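PDB 5CWW: nucleoporin NUP82 from Chaetomium thermophilum, which is a structural component of the nuclear pore complex and probably a docking partner for transport factors, represented here by its N-terminal beta-propeller domain. Local coordinates for residues 427-439 with 490-504. Sequence-based numbering, arbitrary orientation.
Sequences IICLLSTSGQVKI and PMFSEDATSPYSFYV
Leu431 and Phe492 meet at the centre of a buried, apolar interface between two successive blades of the beta-propeller, each blade giving a beta hairpin. With CG anti to the backbone N (chi1 -173°) and chi2 at 50°, Leu431 lays CD2 over the middle of the Phe492 ring, a CH-pi contact 4.2 Å from the centroid and 3° off the normal. Its CB meanwhile lies 3.5 Å from CE2 of the same ring, and Val437 CG1 comes in at the edge. Beyond the ring, Leu431 CD2 packs against Pro490 CB at 3.7 Å, and both leucine methyls meet Val504 CG1 tip to tip. With an alanine here both methyls go, which would probably open a gap between the face of Phe492, Pro490 and Val504.

Farther along, Cys429 SG sits obliquely to the Phe502 ring, 4.6 Å from its centroid, a sulfur-aromatic contact; Ile439 CD1 reaches this ring at its edge. Ile427 CD1 closes the row, meeting the edge of Tyr500 at CE1 (3.7 Å), while Tyr500 OH is hydrogen-bonded to Leu423 N. At the other end Pro490 CG rests 3.3 Å from Ser432 O, an atom that accepts a hydrogen bond from Gly435 N in the type I turn.

Behind these side chains, paired backbone bonds between Leu430 and Lys438 hold one hairpin, and those between Ser493 and Tyr503 the other; Asp391 OD2 accepts from Phe492 N. In the loop joining the latter strands, Asp495 OD1 takes Thr497 OG1 on its syn lone pair, Ser498 N on its anti one, and Thr497 N from above the carboxylate plane at 2.7 Å.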
loop_
_atom_site.group_PDB
_atom_site.type_symbol
_atom_site.label_atom_id
_atom_site.label_comp_id
_atom_site.label_asym_id
_atom_site.label_seq_id
_atom_site.Cartn_x
_atom_site.Cartn_y
_atom_site.Cartn_z
ATOM N N ILE B 427 -14.682 4.235 -0.208
ATOM C CA ILE B 427 -14.853 3.210 -1.225
ATOM C C ILE B 427 -13.493 2.593 -1.513
ATOM O O ILE B 427 -12.569 3.279 -1.953
ATOM C CB ILE B 427 -15.466 3.770 -2.522
ATOM C CG1 ILE B 427 -16.770 4.515 -2.212
ATOM C CG2 ILE B 427 -15.722 2.639 -3.514
ATOM C CD1 ILE B 427 -17.397 5.211 -3.407
ATOM N N ILE B 428 -13.376 1.301 -1.237
ATOM C CA ILE B 428 -12.130 0.580 -1.437
ATOM C C ILE B 428 -12.233 -0.245 -2.714
ATOM O O ILE B 428 -13.046 -1.168 -2.810
ATOM C CB ILE B 428 -11.796 -0.325 -0.231
ATOM C CG1 ILE B 428 -11.485 0.526 1.005
ATOM C CG2 ILE B 428 -10.578 -1.201 -0.521
ATOM C CD1 ILE B 428 -12.690 1.100 1.720
ATOM N N CYS B 429 -11.416 0.116 -3.697
ATOM C CA CYS B 429 -11.405 -0.559 -4.988
ATOM C C CYS B 429 -10.182 -1.467 -5.080
ATOM O O CYS B 429 -9.062 -1.043 -4.774
ATOM C CB CYS B 429 -11.411 0.462 -6.127
ATOM S SG CYS B 429 -12.745 1.687 -6.003
ATOM N N LEU B 430 -10.404 -2.713 -5.491
ATOM C CA LEU B 430 -9.355 -3.730 -5.509
ATOM C C LEU B 430 -9.193 -4.314 -6.907
ATOM O O LEU B 430 -10.168 -4.730 -7.528
ATOM C CB LEU B 430 -9.674 -4.845 -4.511
ATOM C CG LEU B 430 -10.017 -4.406 -3.085
ATOM C CD1 LEU B 430 -10.480 -5.597 -2.256
ATOM C CD2 LEU B 430 -8.828 -3.725 -2.425
ATOM N N LEU B 431 -7.952 -4.357 -7.380
ATOM C CA LEU B 431 -7.635 -4.841 -8.720
ATOM C C LEU B 431 -6.847 -6.148 -8.654
ATOM O O LEU B 431 -5.757 -6.202 -8.080
ATOM C CB LEU B 431 -6.847 -3.773 -9.479
ATOM C CG LEU B 431 -6.525 -3.963 -10.962
ATOM C CD1 LEU B 431 -7.761 -4.331 -11.769
ATOM C CD2 LEU B 431 -5.915 -2.672 -11.491
ATOM N N SER B 432 -7.414 -7.200 -9.238
ATOM C CA SER B 432 -6.793 -8.521 -9.238
ATOM C C SER B 432 -5.882 -8.709 -10.446
ATOM O O SER B 432 -5.978 -7.967 -11.423
ATOM C CB SER B 432 -7.863 -9.615 -9.228
ATOM O OG SER B 432 -8.799 -9.411 -8.184
ATOM N N THR B 433 -5.012 -9.713 -10.375
ATOM C CA THR B 433 -4.139 -10.070 -11.491
ATOM C C THR B 433 -4.940 -10.270 -12.772
ATOM O O THR B 433 -4.506 -9.878 -13.855
ATOM C CB THR B 433 -3.348 -11.364 -11.193
ATOM O OG1 THR B 433 -2.584 -11.195 -9.991
ATOM C CG2 THR B 433 -2.409 -11.714 -12.345
ATOM N N SER B 434 -6.115 -10.874 -12.635
ATOM C CA SER B 434 -6.959 -11.187 -13.782
ATOM C C SER B 434 -7.560 -9.935 -14.407
ATOM O O SER B 434 -8.132 -9.994 -15.494
ATOM C CB SER B 434 -8.083 -12.136 -13.370
ATOM O OG SER B 434 -9.002 -11.482 -12.514
ATOM N N GLY B 435 -7.437 -8.807 -13.715
ATOM C CA GLY B 435 -8.057 -7.571 -14.153
ATOM C C GLY B 435 -9.428 -7.388 -13.531
ATOM O O GLY B 435 -10.121 -6.412 -13.815
ATOM N N GLN B 436 -9.824 -8.335 -12.688
ATOM C CA GLN B 436 -11.069 -8.222 -11.939
ATOM C C GLN B 436 -11.017 -7.009 -11.022
ATOM O O GLN B 436 -10.011 -6.770 -10.352
ATOM C CB GLN B 436 -11.328 -9.490 -11.118
ATOM C CG GLN B 436 -12.582 -9.437 -10.241
ATOM C CD GLN B 436 -12.552 -10.453 -9.113
ATOM O OE1 GLN B 436 -11.979 -10.202 -8.046
ATOM N NE2 GLN B 436 -13.171 -11.603 -9.340
ATOM N N VAL B 437 -12.106 -6.247 -11.006
ATOM C CA VAL B 437 -12.243 -5.100 -10.118
ATOM C C VAL B 437 -13.333 -5.373 -9.094
ATOM O O VAL B 437 -14.403 -5.879 -9.432
ATOM C CB VAL B 437 -12.584 -3.811 -10.891
ATOM C CG1 VAL B 437 -12.755 -2.635 -9.934
ATOM C CG2 VAL B 437 -11.500 -3.506 -11.914
ATOM N N LYS B 438 -13.050 -5.033 -7.843
ATOM C CA LYS B 438 -14.002 -5.217 -6.760
ATOM C C LYS B 438 -14.227 -3.890 -6.048
ATOM O O LYS B 438 -13.276 -3.249 -5.600
ATOM C CB LYS B 438 -13.500 -6.281 -5.786
ATOM C CG LYS B 438 -14.552 -6.771 -4.807
ATOM C CD LYS B 438 -14.038 -7.930 -3.962
ATOM C CE LYS B 438 -13.880 -9.204 -4.784
ATOM N NZ LYS B 438 -13.197 -10.279 -4.019
ATOM N N ILE B 439 -15.487 -3.475 -5.974
ATOM C CA ILE B 439 -15.858 -2.222 -5.327
ATOM C C ILE B 439 -16.465 -2.519 -3.964
ATOM O O ILE B 439 -17.541 -3.112 -3.870
ATOM C CB ILE B 439 -16.861 -1.413 -6.176
ATOM C CG1 ILE B 439 -16.347 -1.247 -7.610
ATOM C CG2 ILE B 439 -17.141 -0.057 -5.530
ATOM C CD1 ILE B 439 -14.997 -0.557 -7.711
ATOM N N PRO B 490 -1.919 -5.153 -13.674
ATOM C CA PRO B 490 -2.828 -4.053 -14.011
ATOM C C PRO B 490 -2.770 -2.954 -12.950
ATOM O O PRO B 490 -2.479 -3.252 -11.792
ATOM C CB PRO B 490 -4.199 -4.733 -14.058
ATOM C CG PRO B 490 -4.067 -5.910 -13.148
ATOM C CD PRO B 490 -2.644 -6.375 -13.277
ATOM N N MET B 491 -3.041 -1.710 -13.342
ATOM C CA MET B 491 -2.866 -0.563 -12.452
ATOM C C MET B 491 -4.088 0.348 -12.416
ATOM O O MET B 491 -4.748 0.545 -13.430
ATOM C CB MET B 491 -1.653 0.256 -12.889
ATOM C CG MET B 491 -0.346 -0.516 -12.916
ATOM S SD MET B 491 0.953 0.408 -13.760
ATOM C CE MET B 491 0.462 0.194 -15.467
ATOM N N PHE B 492 -4.371 0.906 -11.243
ATOM C CA PHE B 492 -5.373 1.960 -11.112
ATOM C C PHE B 492 -4.761 3.319 -11.448
ATOM O O PHE B 492 -3.568 3.539 -11.240
ATOM C CB PHE B 492 -5.946 2.000 -9.691
ATOM C CG PHE B 492 -7.025 0.985 -9.427
ATOM C CD1 PHE B 492 -8.095 0.837 -10.295
ATOM C CD2 PHE B 492 -6.974 0.187 -8.294
ATOM C CE1 PHE B 492 -9.091 -0.093 -10.041
ATOM C CE2 PHE B 492 -7.967 -0.742 -8.034
ATOM C CZ PHE B 492 -9.029 -0.880 -8.910
ATOM N N SER B 493 -5.588 4.220 -11.969
ATOM C CA SER B 493 -5.208 5.619 -12.149
ATOM C C SER B 493 -6.398 6.507 -11.822
ATOM O O SER B 493 -7.523 6.197 -12.207
ATOM C CB SER B 493 -4.742 5.886 -13.579
ATOM O OG SER B 493 -3.674 5.034 -13.942
ATOM N N GLU B 494 -6.155 7.614 -11.130
ATOM C CA GLU B 494 -7.237 8.521 -10.766
ATOM C C GLU B 494 -7.631 9.395 -11.953
ATOM O O GLU B 494 -6.806 9.700 -12.813
ATOM C CB GLU B 494 -6.838 9.396 -9.573
ATOM C CG GLU B 494 -7.954 10.332 -9.108
ATOM C CD GLU B 494 -7.611 11.085 -7.835
ATOM O OE1 GLU B 494 -6.512 10.863 -7.281
ATOM O OE2 GLU B 494 -8.448 11.901 -7.389
ATOM N N ASP B 495 -8.901 9.787 -11.990
ATOM C CA ASP B 495 -9.398 10.716 -12.998
ATOM C C ASP B 495 -9.285 12.147 -12.486
ATOM O O ASP B 495 -9.647 12.439 -11.346
ATOM C CB ASP B 495 -10.847 10.394 -13.361
ATOM C CG ASP B 495 -11.408 11.336 -14.407
ATOM O OD1 ASP B 495 -11.929 12.405 -14.026
ATOM O OD2 ASP B 495 -11.330 11.004 -15.608
ATOM N N ALA B 496 -8.779 13.034 -13.336
ATOM C CA ALA B 496 -8.516 14.417 -12.953
ATOM C C ALA B 496 -9.777 15.216 -12.625
ATOM O O ALA B 496 -9.709 16.195 -11.881
ATOM C CB ALA B 496 -7.745 15.114 -14.062
ATOM N N THR B 497 -10.918 14.810 -13.174
ATOM C CA THR B 497 -12.147 15.598 -13.044
ATOM C C THR B 497 -13.042 15.137 -11.895
ATOM O O THR B 497 -13.849 15.913 -11.387
ATOM C CB THR B 497 -12.979 15.567 -14.345
ATOM O OG1 THR B 497 -13.593 14.281 -14.502
ATOM C CG2 THR B 497 -12.103 15.868 -15.556
ATOM N N SER B 498 -12.905 13.878 -11.492
ATOM C CA SER B 498 -13.724 13.334 -10.411
ATOM C C SER B 498 -13.030 12.181 -9.689
ATOM O O SER B 498 -12.456 11.308 -10.336
ATOM C CB SER B 498 -15.067 12.855 -10.955
ATOM O OG SER B 498 -15.769 12.119 -9.971
ATOM N N PRO B 499 -13.087 12.162 -8.345
ATOM C CA PRO B 499 -12.485 11.027 -7.634
ATOM C C PRO B 499 -13.251 9.728 -7.868
ATOM O O PRO B 499 -12.689 8.642 -7.705
ATOM C CB PRO B 499 -12.570 11.437 -6.157
ATOM C CG PRO B 499 -12.974 12.877 -6.146
ATOM C CD PRO B 499 -13.706 13.122 -7.418
ATOM N N TYR B 500 -14.522 9.847 -8.247
ATOM C CA TYR B 500 -15.396 8.687 -8.371
ATOM C C TYR B 500 -15.319 8.067 -9.758
ATOM O O TYR B 500 -16.053 7.132 -10.069
ATOM C CB TYR B 500 -16.833 9.080 -8.024
ATOM C CG TYR B 500 -16.967 9.464 -6.571
ATOM C CD1 TYR B 500 -17.004 8.492 -5.580
ATOM C CD2 TYR B 500 -17.021 10.794 -6.186
ATOM C CE1 TYR B 500 -17.107 8.835 -4.245
ATOM C CE2 TYR B 500 -17.125 11.149 -4.854
ATOM C CZ TYR B 500 -17.166 10.165 -3.888
ATOM O OH TYR B 500 -17.267 10.512 -2.560
ATOM N N SER B 501 -14.424 8.594 -10.585
ATOM C CA SER B 501 -14.043 7.937 -11.826
ATOM C C SER B 501 -12.566 7.583 -11.757
ATOM O O SER B 501 -11.795 8.253 -11.074
ATOM C CB SER B 501 -14.330 8.837 -13.031
ATOM O OG SER B 501 -15.724 9.023 -13.205
ATOM N N PHE B 502 -12.172 6.527 -12.458
ATOM C CA PHE B 502 -10.776 6.100 -12.465
ATOM C C PHE B 502 -10.524 5.138 -13.618
ATOM O O PHE B 502 -11.464 4.701 -14.289
ATOM C CB PHE B 502 -10.396 5.447 -11.129
ATOM C CG PHE B 502 -11.344 4.369 -10.683
ATOM C CD1 PHE B 502 -12.498 4.687 -9.984
ATOM C CD2 PHE B 502 -11.073 3.037 -10.951
ATOM C CE1 PHE B 502 -13.369 3.695 -9.569
ATOM C CE2 PHE B 502 -11.938 2.042 -10.538
ATOM C CZ PHE B 502 -13.089 2.373 -9.847
ATOM N N TYR B 503 -9.253 4.820 -13.848
ATOM C CA TYR B 503 -8.860 3.988 -14.979
ATOM C C TYR B 503 -8.143 2.714 -14.551
ATOM O O TYR B 503 -7.542 2.654 -13.483
ATOM C CB TYR B 503 -7.967 4.784 -15.925
ATOM C CG TYR B 503 -8.611 6.061 -16.385
ATOM C CD1 TYR B 503 -9.460 6.069 -17.478
ATOM C CD2 TYR B 503 -8.375 7.260 -15.726
ATOM C CE1 TYR B 503 -10.062 7.230 -17.901
ATOM C CE2 TYR B 503 -8.974 8.434 -16.146
ATOM C CZ TYR B 503 -9.816 8.411 -17.237
ATOM O OH TYR B 503 -10.421 9.568 -17.668
ATOM N N VAL B 504 -8.228 1.700 -15.406
ATOM C CA VAL B 504 -7.470 0.468 -15.244
ATOM C C VAL B 504 -6.608 0.267 -16.482
ATOM O O VAL B 504 -7.127 0.153 -17.594
ATOM C CB VAL B 504 -8.394 -0.751 -15.034
ATOM C CG1 VAL B 504 -7.602 -2.059 -15.046
ATOM C CG2 VAL B 504 -9.159 -0.611 -13.732
#